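Local atomic coordinates of probable thiamine pyrophosphokinase (Staphylococcus saprophyticus, PDB entry 3L8M), a protein that probably transfers a pyrophosphate group from ATP to thiamine, making thiamine diphosphate, as a thiamine pyrophosphokinase. Residues 56-59 with 60-64; 113-116 with 117-120. All coordinates share one frame; numbering follows the deposited sequence.

In the fold
Both contacts are local, and both lie in the catalytic domain, yet they hold different elements. Contact 1 is the last two turns of helix 54-63, far out from the centre of the chain and partly buried, with I60 and I64 against L36 of helix 30-37 and R57 and N58 exposed. Contact 2 joins the end of helix 103-113 to the short helix 116-119 at the surface, with Y118 its one buried touching residue. The nearest atoms of contact 1 and contact 2 are about 17 Å apart. Main-chain bonds spaced four residues apart dominate contact 1, whereas contact 2 has bonds from the third residue on and a lysine chain lying along a tyrosine ring. Other subunits reach contact 1 but not contact 2.

Contact 1 of 2, residues 56-59 with 60-64; sequences ERNF and IQQQI
E56 lies alongside I60, one helical turn on: its CG is 3.7 Å from I60 CD1, while E56 O accepts I60 N at 2.8 Å (158°). Glutamate suits this place, since its two methylenes can pack on isoleucine while the carboxylate reaches on, OE2 bonding the backbone N of I52. R57 contributes through its backbone, its O taking Q61 N at 2.7 Å. The amide of N58 passes that of Q62 obliquely, the planes 58° apart, without a hydrogen bond; the placing of Q62 is less certain. F59 swings its ring away from the backbone N (chi1 169°), which lays CE2 3.9 Å from I64 CD1, while Q63 OE1 meets the ring edge near its plane, 3.0 Å from F59 CE1. The carbonyl of F59 accepts Q63 N at 3.2 Å and, weakly, Q62 N. Flat and apolar, the phenyl group suits its place: its CD2-CE2 side runs past I60 CG1 and I64 CD1, two aliphatic residues that also touch L36 of helix 30-37; its other neighbours include E37 of a third subunit. This is the irregular C-terminal end of an amphipathic helix.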
loop_
_atom_site.group_PDB
_atom_site.type_symbol
_atom_site.label_atom_id
_atom_site.label_comp_id
_atom_site.label_asym_id
_atom_site.label_seq_id
_atom_site.Cartn_x
_atom_site.Cartn_y
_atom_site.Cartn_z
ATOM N N GLU A 56 -19.453 18.673 -4.095
ATOM C CA GLU A 56 -18.168 18.404 -4.732
ATOM C C GLU A 56 -17.075 19.334 -4.217
ATOM O O GLU A 56 -16.114 18.894 -3.584
ATOM C CB GLU A 56 -18.290 18.571 -6.251
ATOM C CG GLU A 56 -17.013 18.254 -7.025
ATOM C CD GLU A 56 -17.124 18.609 -8.499
ATOM O OE1 GLU A 56 -16.303 18.118 -9.301
ATOM O OE2 GLU A 56 -18.030 19.389 -8.857
ATOM N N ARG A 57 -17.226 20.622 -4.502
ATOM C CA ARG A 57 -16.251 21.612 -4.082
ATOM C C ARG A 57 -15.896 21.435 -2.611
ATOM O O ARG A 57 -14.736 21.582 -2.220
ATOM C CB ARG A 57 -16.796 23.013 -4.337
ATOM C CG ARG A 57 -15.794 24.124 -4.083
ATOM C CD ARG A 57 -16.331 25.451 -4.586
ATOM N NE ARG A 57 -16.603 25.414 -6.020
ATOM C CZ ARG A 57 -15.670 25.271 -6.957
ATOM N NH1 ARG A 57 -14.393 25.149 -6.617
ATOM N NH2 ARG A 57 -16.013 25.253 -8.239
ATOM N N ASN A 58 -16.892 21.111 -1.793
ATOM C CA ASN A 58 -16.659 20.898 -0.366
ATOM C C ASN A 58 -15.674 19.748 -0.195
ATOM O O ASN A 58 -14.732 19.827 0.605
ATOM C CB ASN A 58 -17.968 20.542 0.348
ATOM C CG ASN A 58 -17.736 19.935 1.725
ATOM O OD1 ASN A 58 -17.243 20.602 2.636
ATOM N ND2 ASN A 58 -18.086 18.660 1.877
ATOM N N PHE A 59 -15.923 18.684 -0.957
ATOM C CA PHE A 59 -15.109 17.476 -0.944
ATOM C C PHE A 59 -13.675 17.786 -1.382
ATOM O O PHE A 59 -12.732 17.592 -0.617
ATOM C CB PHE A 59 -15.753 16.424 -1.860
ATOM C CG PHE A 59 -14.878 15.239 -2.138
ATOM C CD1 PHE A 59 -14.402 14.450 -1.097
ATOM C CD2 PHE A 59 -14.501 14.934 -3.441
ATOM C CE1 PHE A 59 -13.558 13.372 -1.353
ATOM C CE2 PHE A 59 -13.660 13.861 -3.706
ATOM C CZ PHE A 59 -13.185 13.080 -2.663
ATOM N N ILE A 60 -13.529 18.281 -2.608
ATOM C CA ILE A 60 -12.230 18.640 -3.173
ATOM C C ILE A 60 -11.482 19.680 -2.334
ATOM O O ILE A 60 -10.281 19.554 -2.102
ATOM C CB ILE A 60 -12.391 19.216 -4.602
ATOM C CG1 ILE A 60 -13.058 18.184 -5.513
ATOM C CG2 ILE A 60 -11.036 19.615 -5.166
ATOM C CD1 ILE A 60 -13.299 18.682 -6.934
ATOM N N GLN A 61 -12.194 20.709 -1.886
ATOM C CA GLN A 61 -11.594 21.782 -1.098
ATOM C C GLN A 61 -11.565 21.508 0.404
ATOM O O GLN A 61 -11.859 22.387 1.208
ATOM C CB GLN A 61 -12.331 23.099 -1.381
ATOM C CG GLN A 61 -11.839 24.330 -0.607
ATOM C CD GLN A 61 -10.408 24.732 -0.934
ATOM O OE1 GLN A 61 -9.480 24.471 -0.163
ATOM N NE2 GLN A 61 -10.224 25.375 -2.084
ATOM N N GLN A 62 -11.220 20.286 0.786
ATOM C CA GLN A 62 -11.131 19.932 2.198
ATOM C C GLN A 62 -10.274 18.688 2.379
ATOM O O GLN A 62 -9.731 18.450 3.459
ATOM C CB GLN A 62 -12.511 19.675 2.796
ATOM C CG GLN A 62 -13.129 18.350 2.377
ATOM C CD GLN A 62 -14.333 17.966 3.222
ATOM O OE1 GLN A 62 -15.007 16.970 2.945
ATOM N NE2 GLN A 62 -14.605 18.752 4.265
ATOM N N GLN A 63 -10.157 17.890 1.321
ATOM C CA GLN A 63 -9.357 16.675 1.383
ATOM C C GLN A 63 -8.345 16.583 0.255
ATOM O O GLN A 63 -7.449 15.741 0.297
ATOM C CB GLN A 63 -10.264 15.447 1.346
ATOM C CG GLN A 63 -11.235 15.370 2.513
ATOM C CD GLN A 63 -12.072 14.108 2.492
ATOM O OE1 GLN A 63 -12.790 13.840 1.526
ATOM N NE2 GLN A 63 -11.986 13.324 3.563
ATOM N N ILE A 64 -8.472 17.462 -0.737
ATOM C CA ILE A 64 -7.575 17.444 -1.892
ATOM C C ILE A 64 -6.904 18.787 -2.180
ATOM O O ILE A 64 -5.681 18.872 -2.332
ATOM C CB ILE A 64 -8.345 17.023 -3.161
ATOM C CG1 ILE A 64 -9.074 15.699 -2.918
ATOM C CG2 ILE A 64 -7.393 16.899 -4.326
ATOM C CD1 ILE A 64 -10.107 15.370 -3.997
#

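Contact 2 of 2, residues 113-116 with 117-120; sequences LEKP and EYAK
A helix-to-helix connection brings K115 and Y118 together: the chain leaves helix 103-113, passes through K115 in polyproline-II-like backbone geometry and enters the short, weakly bonded helix 116-119. The lysine lies beside the tyrosine and points the same way, so that K115 CB sits 3.7 Å from Y118 CD2 and K115 CD 4.1 Å from Y118 CE2. Both side chains place CG opposite the carbonyl carbon (chi1 -67° for K115, -58° for Y118), which helps to send them in the same direction. Lysine suits the spot because its aliphatic part can run beside an aromatic ring while its ammonium end continues outward, where NZ makes a weak, long ion pair with D75. Tyrosine suits the inner position: its ring packs against I82, D83 and V86 of helix 77-87.

Two backbone bonds fold the turn. K115 O receives Y118 N at 3.2 Å, though the exact position of that nitrogen is less sure. P116 O receives A119 N at 2.9 Å, with the donor standing 62° out of the carbonyl plane. Proline is well placed at the start of such a turn, because its nitrogen has no hydrogen to offer and its ring restricts phi to a helical value. The small A119 keeps its CB 3.5 Å from P116 O, and the extended chain of K120 runs past the same oxygen, with K120 CE 3.3 Å from P116 O.

The turn thus combines two modest bonds from residue i+3 to i, one of uncertain geometry and one poorly directed, with the apolar K115-Y118 contact, while Y118 packs chiefly on helix 77-87.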
loop_
_atom_site.group_PDB
_atom_site.type_symbol
_atom_site.label_atom_id
_atom_site.label_comp_id
_atom_site.label_asym_id
_atom_site.label_seq_id
_atom_site.Cartn_x
_atom_site.Cartn_y
_atom_site.Cartn_z
ATOM N N LEU A 113 12.713 23.442 -13.242
ATOM C CA LEU A 113 13.781 22.455 -13.229
ATOM C C LEU A 113 15.129 23.137 -12.998
ATOM O O LEU A 113 16.065 22.533 -12.481
ATOM C CB LEU A 113 13.839 21.710 -14.565
ATOM C CG LEU A 113 12.681 20.834 -15.056
ATOM C CD1 LEU A 113 12.914 20.515 -16.521
ATOM C CD2 LEU A 113 12.590 19.549 -14.256
ATOM N N GLU A 114 15.214 24.402 -13.386
ATOM C CA GLU A 114 16.452 25.160 -13.271
ATOM C C GLU A 114 16.623 25.894 -11.943
ATOM O O GLU A 114 17.672 26.481 -11.685
ATOM C CB GLU A 114 16.539 26.140 -14.448
ATOM C CG GLU A 114 16.348 25.435 -15.798
ATOM C CD GLU A 114 16.115 26.391 -16.958
ATOM O OE1 GLU A 114 15.729 27.552 -16.715
ATOM O OE2 GLU A 114 16.296 25.969 -18.118
ATOM N N LYS A 115 15.602 25.862 -11.096
ATOM C CA LYS A 115 15.709 26.529 -9.809
ATOM C C LYS A 115 16.882 25.942 -9.022
ATOM O O LYS A 115 17.005 24.722 -8.871
ATOM C CB LYS A 115 14.413 26.383 -9.015
ATOM C CG LYS A 115 13.241 27.123 -9.626
ATOM C CD LYS A 115 12.199 27.440 -8.564
ATOM C CE LYS A 115 11.147 28.409 -9.089
ATOM N NZ LYS A 115 10.275 28.939 -7.999
ATOM N N PRO A 116 17.778 26.812 -8.534
ATOM C CA PRO A 116 18.948 26.385 -7.764
ATOM C C PRO A 116 18.563 25.731 -6.438
ATOM O O PRO A 116 19.281 24.879 -5.921
ATOM C CB PRO A 116 19.733 27.684 -7.586
ATOM C CG PRO A 116 18.655 28.723 -7.565
ATOM C CD PRO A 116 17.746 28.278 -8.679
ATOM N N GLU A 117 17.415 26.126 -5.904
ATOM C CA GLU A 117 16.921 25.567 -4.654
ATOM C C GLU A 117 16.838 24.040 -4.718
ATOM O O GLU A 117 16.808 23.374 -3.685
ATOM C CB GLU A 117 15.540 26.152 -4.352
ATOM C CG GLU A 117 14.885 25.632 -3.088
ATOM C CD GLU A 117 13.485 26.187 -2.902
ATOM O OE1 GLU A 117 12.653 26.008 -3.820
ATOM O OE2 GLU A 117 13.217 26.799 -1.844
ATOM N N TYR A 118 16.808 23.487 -5.929
ATOM C CA TYR A 118 16.717 22.038 -6.102
ATOM C C TYR A 118 18.051 21.371 -6.409
ATOM O O TYR A 118 18.212 20.166 -6.206
ATOM C CB TYR A 118 15.721 21.692 -7.214
ATOM C CG TYR A 118 14.329 22.230 -6.974
ATOM C CD1 TYR A 118 13.706 22.082 -5.733
ATOM C CD2 TYR A 118 13.638 22.903 -7.980
ATOM C CE1 TYR A 118 12.437 22.596 -5.502
ATOM C CE2 TYR A 118 12.368 23.419 -7.757
ATOM C CZ TYR A 118 11.773 23.268 -6.517
ATOM O OH TYR A 118 10.533 23.823 -6.285
ATOM N N ALA A 119 19.006 22.150 -6.900
ATOM C CA ALA A 119 20.320 21.613 -7.234
ATOM C C ALA A 119 21.024 21.076 -5.992
ATOM O O ALA A 119 21.507 19.943 -5.980
ATOM C CB ALA A 119 21.168 22.688 -7.890
ATOM N N LYS A 120 21.081 21.899 -4.949
ATOM C CA LYS A 120 21.724 21.506 -3.701
ATOM C C LYS A 120 21.045 20.281 -3.096
ATOM O O LYS A 120 21.715 19.356 -2.635
ATOM C CB LYS A 120 21.711 22.679 -2.714
ATOM C CG LYS A 120 20.675 23.743 -3.039
ATOM C CD LYS A 120 21.021 25.071 -2.387
ATOM C CE LYS A 120 20.227 26.209 -3.014
ATOM N NZ LYS A 120 20.676 27.550 -2.549
#